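Local coordinates for actin-related protein 8 (Homo sapiens, PDB 4FO0) that serves as a non-polymerising, ATP-binding subunit, proposed to be a core one, of the INO80 chromatin-remodelling complex, with low ATPase activity and a role in recruiting INO80 to DNA damage, at residues R96-V100 / D323-L329; C261-D265 / T496-M500; M359-Y363 / F519-R523. All coordinates share one frame; numbering follows the deposited sequence.

Interaction 1. Residues R96-V100 / D323-L329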
loop_
_atom_site.group_PDB
_atom_site.type_symbol
_atom_site.label_atom_id
_atom_site.label_comp_id
_atom_site.label_asym_id
_atom_site.label_seq_id
_atom_site.Cartn_x
_atom_site.Cartn_y
_atom_site.Cartn_z
ATOM N N ARG A 96 -0.984 32.046 -13.130
ATOM C CA ARG A 96 -0.526 31.477 -11.862
ATOM C C ARG A 96 -1.680 31.033 -10.969
ATOM O O ARG A 96 -2.767 31.632 -10.960
ATOM C CB ARG A 96 0.305 32.477 -11.072
ATOM C CG ARG A 96 1.596 32.861 -11.719
ATOM C CD ARG A 96 2.649 31.806 -11.571
ATOM N NE ARG A 96 3.876 32.248 -12.218
ATOM C CZ ARG A 96 4.942 31.486 -12.389
ATOM N NH1 ARG A 96 4.940 30.235 -11.959
ATOM N NH2 ARG A 96 6.003 31.979 -12.995
ATOM N N ARG A 97 -1.418 29.984 -10.198
ATOM C CA ARG A 97 -2.354 29.510 -9.191
ATOM C C ARG A 97 -2.221 30.390 -7.941
ATOM O O ARG A 97 -1.167 30.450 -7.310
ATOM C CB ARG A 97 -2.044 28.052 -8.873
ATOM C CG ARG A 97 -3.018 27.378 -7.944
ATOM C CD ARG A 97 -2.282 26.322 -7.162
ATOM N NE ARG A 97 -3.018 25.875 -5.990
ATOM C CZ ARG A 97 -3.956 24.939 -6.035
ATOM N NH1 ARG A 97 -4.273 24.367 -7.192
ATOM N NH2 ARG A 97 -4.575 24.576 -4.929
ATOM N N ILE A 98 -3.288 31.097 -7.601
ATOM C CA ILE A 98 -3.263 32.011 -6.471
ATOM C C ILE A 98 -3.361 31.241 -5.152
ATOM O O ILE A 98 -4.357 30.579 -4.869
ATOM C CB ILE A 98 -4.419 33.035 -6.574
ATOM C CG1 ILE A 98 -4.281 33.869 -7.840
ATOM C CG2 ILE A 98 -4.455 33.963 -5.375
ATOM C CD1 ILE A 98 -5.515 34.696 -8.119
ATOM N N PRO A 99 -2.322 31.327 -4.330
ATOM C CA PRO A 99 -2.361 30.606 -3.054
ATOM C C PRO A 99 -3.412 31.186 -2.111
ATOM O O PRO A 99 -3.701 32.384 -2.178
ATOM C CB PRO A 99 -0.951 30.831 -2.487
ATOM C CG PRO A 99 -0.515 32.118 -3.092
ATOM C CD PRO A 99 -1.108 32.140 -4.482
ATOM N N VAL A 100 -3.971 30.346 -1.244
ATOM C CA VAL A 100 -4.933 30.792 -0.236
ATOM C C VAL A 100 -4.376 30.514 1.148
ATOM O O VAL A 100 -3.639 29.551 1.332
ATOM C CB VAL A 100 -6.270 30.071 -0.377
ATOM C CG1 VAL A 100 -7.002 30.558 -1.626
ATOM C CG2 VAL A 100 -6.043 28.570 -0.418
ATOM N N ASP A 323 -4.599 18.091 -8.961
ATOM C CA ASP A 323 -5.110 18.882 -10.069
ATOM C C ASP A 323 -4.830 20.388 -9.860
ATOM O O ASP A 323 -5.426 21.013 -8.981
ATOM C CB ASP A 323 -6.612 18.602 -10.187
ATOM C CG ASP A 323 -7.272 19.344 -11.334
ATOM O OD1 ASP A 323 -6.604 20.188 -11.976
ATOM O OD2 ASP A 323 -8.477 19.087 -11.577
ATOM N N GLN A 324 -3.926 20.969 -10.653
ATOM C CA GLN A 324 -3.605 22.400 -10.519
ATOM C C GLN A 324 -4.838 23.284 -10.579
ATOM O O GLN A 324 -4.895 24.341 -9.946
ATOM C CB GLN A 324 -2.657 22.873 -11.619
ATOM C CG GLN A 324 -1.212 22.581 -11.368
ATOM C CD GLN A 324 -0.651 23.328 -10.171
ATOM O OE1 GLN A 324 -0.216 22.709 -9.194
ATOM N NE2 GLN A 324 -0.623 24.659 -10.252
ATOM N N ASP A 325 -5.822 22.848 -11.349
ATOM C CA ASP A 325 -6.951 23.701 -11.688
ATOM C C ASP A 325 -8.010 23.808 -10.600
ATOM O O ASP A 325 -8.873 24.687 -10.656
ATOM C CB ASP A 325 -7.547 23.272 -13.028
ATOM C CG ASP A 325 -6.534 23.354 -14.161
ATOM O OD1 ASP A 325 -5.687 24.277 -14.147
ATOM O OD2 ASP A 325 -6.569 22.486 -15.055
ATOM N N ILE A 326 -7.933 22.924 -9.609
ATOM C CA ILE A 326 -8.770 23.024 -8.420
ATOM C C ILE A 326 -8.043 23.916 -7.425
ATOM O O ILE A 326 -7.013 23.530 -6.868
ATOM C CB ILE A 326 -8.996 21.643 -7.761
ATOM C CG1 ILE A 326 -9.706 20.688 -8.710
ATOM C CG2 ILE A 326 -9.810 21.766 -6.489
ATOM C CD1 ILE A 326 -9.954 19.325 -8.082
ATOM N N SER A 327 -8.568 25.109 -7.194
ATOM C CA SER A 327 -7.848 26.067 -6.366
ATOM C C SER A 327 -8.806 26.916 -5.565
ATOM O O SER A 327 -10.020 26.833 -5.745
ATOM C CB SER A 327 -6.986 26.973 -7.247
ATOM O OG SER A 327 -7.796 27.773 -8.098
ATOM N N GLY A 328 -8.252 27.733 -4.677
ATOM C CA GLY A 328 -9.053 28.566 -3.796
ATOM C C GLY A 328 -9.479 27.860 -2.524
ATOM O O GLY A 328 -9.112 26.708 -2.276
ATOM N N LEU A 329 -10.237 28.570 -1.697
ATOM C CA LEU A 329 -10.841 27.966 -0.524
ATOM C C LEU A 329 -12.158 27.323 -0.945
ATOM O O LEU A 329 -12.930 27.926 -1.675
ATOM C CB LEU A 329 -11.055 29.018 0.561
ATOM C CG LEU A 329 -9.842 29.316 1.440
ATOM C CD1 LEU A 329 -10.034 30.622 2.161
ATOM C CD2 LEU A 329 -9.605 28.202 2.454
HETATM O O HOH W 1 -6.221 30.491 -8.757
#
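A type I beta turn from Asp323 to Ile326, in the loop leading into strand 330-336, receives the guanidinium of Arg97 from the loop ahead of helix 102-109. With CG anti to the backbone N (chi1 -174°) and the chain extended to NE, Arg97 carries NH1 to the turn carbonyls. Its bond from NH1 to Ile326 O is 2.9 Å, the donor standing above the carbonyl plane. The same NH1 makes a weak bond to Gln324 O at 2.8 Å, and NH2 adds a weak one to Ile326 O at 3.3 Å. Ser327 CB lies over one guanidinium face, offset toward its rim. The Gln324 amide slants past the aliphatic part, NE2 lying 3.9 Å from Arg97 CD. Within the turn, Asp323 OD1 accepts from Asp325 N in an Asx turn. Further on, Val100 CG1 rests on Gly328 CA at 3.6 Å, and a water links Ile98 N with Ser327 OG. Arg97 NH2 also forms a salt bridge with Asp352, a carboxylate that accepts from Val100 N as well. A leucine in place of Arg97 would probably leave Asp352 without its cation and the carbonyls of Gln324 and Ile326 without their shared donor. One buried cation thus divides its hydrogens between a carboxylate and neutral backbone oxygens, joining the two loops by polar bonds where Val100 and Gly328 join them by packing.

Interaction 2. Residues C261-D265 / T496-M500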
loop_
_atom_site.group_PDB
_atom_site.type_symbol
_atom_site.label_atom_id
_atom_site.label_comp_id
_atom_site.label_asym_id
_atom_site.label_seq_id
_atom_site.Cartn_x
_atom_site.Cartn_y
_atom_site.Cartn_z
ATOM N N CYS A 261 10.624 -0.180 -10.399
ATOM C CA CYS A 261 11.535 -1.065 -11.105
ATOM C C CYS A 261 11.164 -1.179 -12.570
ATOM O O CYS A 261 10.065 -0.803 -12.983
ATOM C CB CYS A 261 11.594 -2.441 -10.447
ATOM S SG CYS A 261 10.236 -3.572 -10.872
ATOM N N CYS A 262 12.097 -1.679 -13.364
ATOM C CA CYS A 262 11.837 -1.874 -14.779
ATOM C C CYS A 262 11.686 -3.340 -15.082
ATOM O O CYS A 262 12.531 -4.157 -14.705
ATOM C CB CYS A 262 12.944 -1.254 -15.613
ATOM S SG CYS A 262 12.926 0.531 -15.498
ATOM N N VAL A 263 10.589 -3.672 -15.748
ATOM C CA VAL A 263 10.278 -5.062 -16.023
ATOM C C VAL A 263 10.211 -5.260 -17.516
ATOM O O VAL A 263 9.580 -4.479 -18.234
ATOM C CB VAL A 263 8.957 -5.487 -15.349
ATOM C CG1 VAL A 263 8.450 -6.806 -15.910
ATOM C CG2 VAL A 263 9.147 -5.581 -13.850
ATOM N N GLU A 264 10.893 -6.302 -17.977
ATOM C CA GLU A 264 10.974 -6.626 -19.394
ATOM C C GLU A 264 10.697 -8.109 -19.575
ATOM O O GLU A 264 11.551 -8.951 -19.286
ATOM C CB GLU A 264 12.364 -6.285 -19.920
ATOM C CG GLU A 264 12.397 -5.855 -21.372
ATOM C CD GLU A 264 13.731 -5.243 -21.754
ATOM O OE1 GLU A 264 14.655 -5.274 -20.915
ATOM O OE2 GLU A 264 13.859 -4.725 -22.885
ATOM N N ASP A 265 9.485 -8.420 -20.023
ATOM C CA ASP A 265 9.068 -9.802 -20.285
ATOM C C ASP A 265 9.237 -10.723 -19.083
ATOM O O ASP A 265 9.960 -11.719 -19.159
ATOM C CB ASP A 265 9.834 -10.385 -21.475
ATOM C CG ASP A 265 9.930 -9.418 -22.639
ATOM O OD1 ASP A 265 8.887 -8.834 -23.025
ATOM O OD2 ASP A 265 11.056 -9.233 -23.154
ATOM N N THR A 496 15.980 -0.630 -24.163
ATOM C CA THR A 496 15.224 -0.854 -22.947
ATOM C C THR A 496 14.698 0.491 -22.450
ATOM O O THR A 496 13.485 0.656 -22.278
ATOM C CB THR A 496 16.078 -1.515 -21.852
ATOM O OG1 THR A 496 16.424 -2.847 -22.246
ATOM C CG2 THR A 496 15.307 -1.583 -20.552
ATOM N N LYS A 497 15.598 1.456 -22.247
ATOM C CA LYS A 497 15.193 2.766 -21.739
ATOM C C LYS A 497 14.104 3.401 -22.587
ATOM O O LYS A 497 13.147 3.962 -22.059
ATOM C CB LYS A 497 16.371 3.720 -21.627
ATOM C CG LYS A 497 17.402 3.301 -20.621
ATOM C CD LYS A 497 18.520 4.328 -20.547
ATOM C CE LYS A 497 19.692 3.788 -19.757
ATOM N NZ LYS A 497 20.550 4.870 -19.214
ATOM N N LYS A 498 14.245 3.335 -23.903
ATOM C CA LYS A 498 13.198 3.878 -24.749
ATOM C C LYS A 498 11.874 3.267 -24.313
ATOM O O LYS A 498 10.887 3.977 -24.093
ATOM C CB LYS A 498 13.468 3.596 -26.229
ATOM C CG LYS A 498 14.276 4.677 -26.931
ATOM C CD LYS A 498 14.192 4.546 -28.455
ATOM C CE LYS A 498 14.801 3.233 -28.948
ATOM N NZ LYS A 498 14.603 3.011 -30.416
ATOM N N LYS A 499 11.866 1.946 -24.164
ATOM C CA LYS A 499 10.651 1.231 -23.792
ATOM C C LYS A 499 10.115 1.664 -22.433
ATOM O O LYS A 499 8.911 1.843 -22.271
ATOM C CB LYS A 499 10.885 -0.279 -23.834
ATOM C CG LYS A 499 11.179 -0.799 -25.241
ATOM C CD LYS A 499 10.980 -2.305 -25.369
ATOM C CE LYS A 499 12.075 -3.093 -24.658
ATOM N NZ LYS A 499 11.750 -4.553 -24.605
ATOM N N MET A 500 11.016 1.852 -21.472
ATOM C CA MET A 500 10.647 2.252 -20.115
ATOM C C MET A 500 10.085 3.668 -20.012
ATOM O O MET A 500 9.039 3.867 -19.391
ATOM C CB MET A 500 11.833 2.099 -19.160
ATOM C CG MET A 500 12.398 0.679 -19.086
ATOM S SD MET A 500 11.113 -0.573 -18.903
ATOM C CE MET A 500 12.034 -2.094 -19.063
#
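Glu264, its chain extended beyond CG, meets Lys499, whose chain bends at chi3 (-72°) so that NZ turns back to the carboxylate; beside them a bend at chi2 (-47°) folds Met500 against Cys262. The contact lays helix 494-502 across the end of strand 258-264, in the RNase H-like sheet of the actin fold. Here the axes of strand 261-264 and helix 496-500 make an angle of 109° and approach to 9.6 Å. In the salt bridge, Lys499 NZ lies 2.7 Å from Glu264 OE2, which accepts on its anti lone pair, the one pointing away from OE1. The two side chains cross at about a right angle. Thr496, one helical turn back, sets its hydroxyl before both carboxylate oxygens, with OG1 3.2 Å from Glu264 OE2 and 3.3 Å from Glu264 OE1. OE1 also bonds His269 NE2, while Lys499 NZ has a weak second bond to Ser247 OG. The glutamate is therefore gripped from several sides, which probably favours its charged form and fixes the rotation of its carboxylate. The other half of the contact is apolar and buried. Cys262 SG packs on Met500 CG at 3.6 Å, and the same cysteine also touches Ser487 and Ile488 of the neighbouring helix 480-489. Beyond the sulfur, the methyl of Met500 continues along the strand, CE lying 3.7 Å from Cys262 CB and 3.5 Å from the carbonyl oxygen of Val263.

Interaction 3. Residues M359-Y363 / F519-R523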
loop_
_atom_site.group_PDB
_atom_site.type_symbol
_atom_site.label_atom_id
_atom_site.label_comp_id
_atom_site.label_asym_id
_atom_site.label_seq_id
_atom_site.Cartn_x
_atom_site.Cartn_y
_atom_site.Cartn_z
ATOM N N MET A 359 1.376 15.891 -2.975
ATOM C CA MET A 359 2.640 16.253 -3.602
ATOM C C MET A 359 3.853 16.032 -2.711
ATOM O O MET A 359 4.977 16.158 -3.176
ATOM C CB MET A 359 2.625 17.700 -4.062
ATOM C CG MET A 359 1.762 17.931 -5.271
ATOM S SD MET A 359 1.996 19.589 -5.898
ATOM C CE MET A 359 3.784 19.702 -5.841
ATOM N N ALA A 360 3.644 15.715 -1.438
ATOM C CA ALA A 360 4.781 15.364 -0.603
ATOM C C ALA A 360 5.383 14.040 -1.075
ATOM O O ALA A 360 6.527 13.730 -0.750
ATOM C CB ALA A 360 4.405 15.301 0.840
ATOM N N LEU A 361 4.620 13.269 -1.854
ATOM C CA LEU A 361 5.162 12.063 -2.493
ATOM C C LEU A 361 6.314 12.406 -3.434
ATOM O O LEU A 361 7.178 11.578 -3.694
ATOM C CB LEU A 361 4.080 11.294 -3.254
ATOM C CG LEU A 361 3.057 10.612 -2.352
ATOM C CD1 LEU A 361 1.912 10.088 -3.179
ATOM C CD2 LEU A 361 3.715 9.483 -1.547
ATOM N N PHE A 362 6.334 13.638 -3.927
ATOM C CA PHE A 362 7.403 14.078 -4.807
ATOM C C PHE A 362 8.462 14.895 -4.074
ATOM O O PHE A 362 9.580 15.077 -4.575
ATOM C CB PHE A 362 6.811 14.839 -5.984
ATOM C CG PHE A 362 5.801 14.036 -6.752
ATOM C CD1 PHE A 362 6.161 13.378 -7.930
ATOM C CD2 PHE A 362 4.493 13.900 -6.273
ATOM C CE1 PHE A 362 5.226 12.616 -8.629
ATOM C CE2 PHE A 362 3.550 13.136 -6.968
ATOM C CZ PHE A 362 3.913 12.495 -8.145
ATOM N N TYR A 363 8.101 15.365 -2.881
ATOM C CA TYR A 363 9.022 16.069 -1.985
ATOM C C TYR A 363 8.963 15.484 -0.571
ATOM O O TYR A 363 8.586 16.162 0.382
ATOM C CB TYR A 363 8.726 17.574 -1.981
ATOM C CG TYR A 363 8.839 18.154 -3.358
ATOM C CD1 TYR A 363 10.062 18.603 -3.841
ATOM C CD2 TYR A 363 7.735 18.210 -4.204
ATOM C CE1 TYR A 363 10.172 19.107 -5.121
ATOM C CE2 TYR A 363 7.835 18.710 -5.480
ATOM C CZ TYR A 363 9.061 19.157 -5.939
ATOM O OH TYR A 363 9.182 19.668 -7.213
ATOM N N PHE A 519 -0.631 14.512 -13.838
ATOM C CA PHE A 519 0.324 15.234 -13.008
ATOM C C PHE A 519 1.712 14.644 -13.130
ATOM O O PHE A 519 2.711 15.355 -13.294
ATOM C CB PHE A 519 -0.107 15.218 -11.547
ATOM C CG PHE A 519 0.884 15.843 -10.626
ATOM C CD1 PHE A 519 1.984 15.127 -10.182
ATOM C CD2 PHE A 519 0.725 17.149 -10.205
ATOM C CE1 PHE A 519 2.910 15.698 -9.330
ATOM C CE2 PHE A 519 1.644 17.728 -9.337
ATOM C CZ PHE A 519 2.739 17.008 -8.900
ATOM N N LEU A 520 1.763 13.326 -13.048
ATOM C CA LEU A 520 3.026 12.615 -13.047
ATOM C C LEU A 520 3.644 12.571 -14.443
ATOM O O LEU A 520 4.860 12.685 -14.601
ATOM C CB LEU A 520 2.808 11.200 -12.513
ATOM C CG LEU A 520 4.011 10.274 -12.617
ATOM C CD1 LEU A 520 5.154 10.759 -11.734
ATOM C CD2 LEU A 520 3.588 8.874 -12.254
ATOM N N GLN A 521 2.803 12.403 -15.456
ATOM C CA GLN A 521 3.272 12.376 -16.832
ATOM C C GLN A 521 3.930 13.702 -17.169
ATOM O O GLN A 521 4.944 13.750 -17.863
ATOM C CB GLN A 521 2.110 12.111 -17.775
ATOM C CG GLN A 521 2.092 13.023 -18.962
ATOM C CD GLN A 521 2.299 12.265 -20.229
ATOM O OE1 GLN A 521 1.410 11.539 -20.686
ATOM N NE2 GLN A 521 3.488 12.396 -20.803
ATOM N N HIS A 522 3.348 14.780 -16.661
ATOM C CA HIS A 522 3.895 16.110 -16.864
ATOM C C HIS A 522 5.291 16.254 -16.266
ATOM O O HIS A 522 6.181 16.790 -16.915
ATOM C CB HIS A 522 2.944 17.154 -16.285
ATOM C CG HIS A 522 3.518 18.535 -16.209
ATOM N ND1 HIS A 522 3.102 19.560 -17.034
ATOM C CD2 HIS A 522 4.462 19.066 -15.392
ATOM C CE1 HIS A 522 3.765 20.662 -16.729
ATOM N NE2 HIS A 522 4.595 20.390 -15.736
ATOM N N ARG A 523 5.486 15.770 -15.038
ATOM C CA ARG A 523 6.785 15.901 -14.379
ATOM C C ARG A 523 7.796 15.071 -15.118
ATOM O O ARG A 523 8.937 15.494 -15.299
ATOM C CB ARG A 523 6.763 15.399 -12.940
ATOM C CG ARG A 523 5.617 15.885 -12.121
ATOM C CD ARG A 523 6.045 16.977 -11.189
ATOM N NE ARG A 523 7.146 16.600 -10.299
ATOM C CZ ARG A 523 7.683 17.460 -9.433
ATOM N NH1 ARG A 523 7.198 18.699 -9.369
ATOM N NH2 ARG A 523 8.692 17.108 -8.638
#
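The backbones of Phe362 and Leu520 stay well apart, CA to CA 9.4 Å, and side chains bridge the gap between helix 516-527 and a tight turn in which Met359 O accepts from both Phe362 N and Tyr363 N. Phe519, its CG anti to the backbone N (chi1 175°), puts CE1 over one face of the Phe362 ring, 3.5 Å from Phe362 CE2, the ring planes 58° apart. Leu520 CD1 comes to the edge of the Phe362 ring, in its plane, 3.6 Å from Phe362 CE1. Met359 crosses Phe519 at about a right angle, its SD 5.0 Å from the ring centroid in an oblique Met-aromatic contact. At the polar end Arg523 meets Tyr363 end-on: NH2 at 3.0 Å and NH1 at 3.1 Å both donate to Tyr363 OH, which lies in the guanidinium plane. The phenol ring stands nearly perpendicular to that plane, at 84°. Asp481 forms a salt bridge with Arg523 NH2. This apolar packing, with the buried arginine and its tyrosine beside it, seats helix 516-527 against the chain after helix 353-359 in the actin fold, the Leu520 side chain about 8 Å from that of the ATP-site residue Val253.

From the N terminus, residues 96-100 come first, then 261-265, before 323-329 closes interaction 1. Residues 359-363 then open interaction 3, and 496-500 closes interaction 2 ahead of 519-523, which closes interaction 3. Interaction 2 therefore crosses both others, whereas 1 and 3 follow in series; the unmodelled residues 380-470 fall within the loops of 2 and 3. Interaction 1 joins two peripheral loops, interaction 3 ties the chain after helix 353-359 to helix 516-527, and interaction 2 fastens helix 494-502 to strand 258-264 of the six-stranded sheet. Interactions 1 and 3 lie about 16 Å apart between centres, with helix 71-88 touching both; interaction 2 sits about 36 Å from interaction 1, centre to centre.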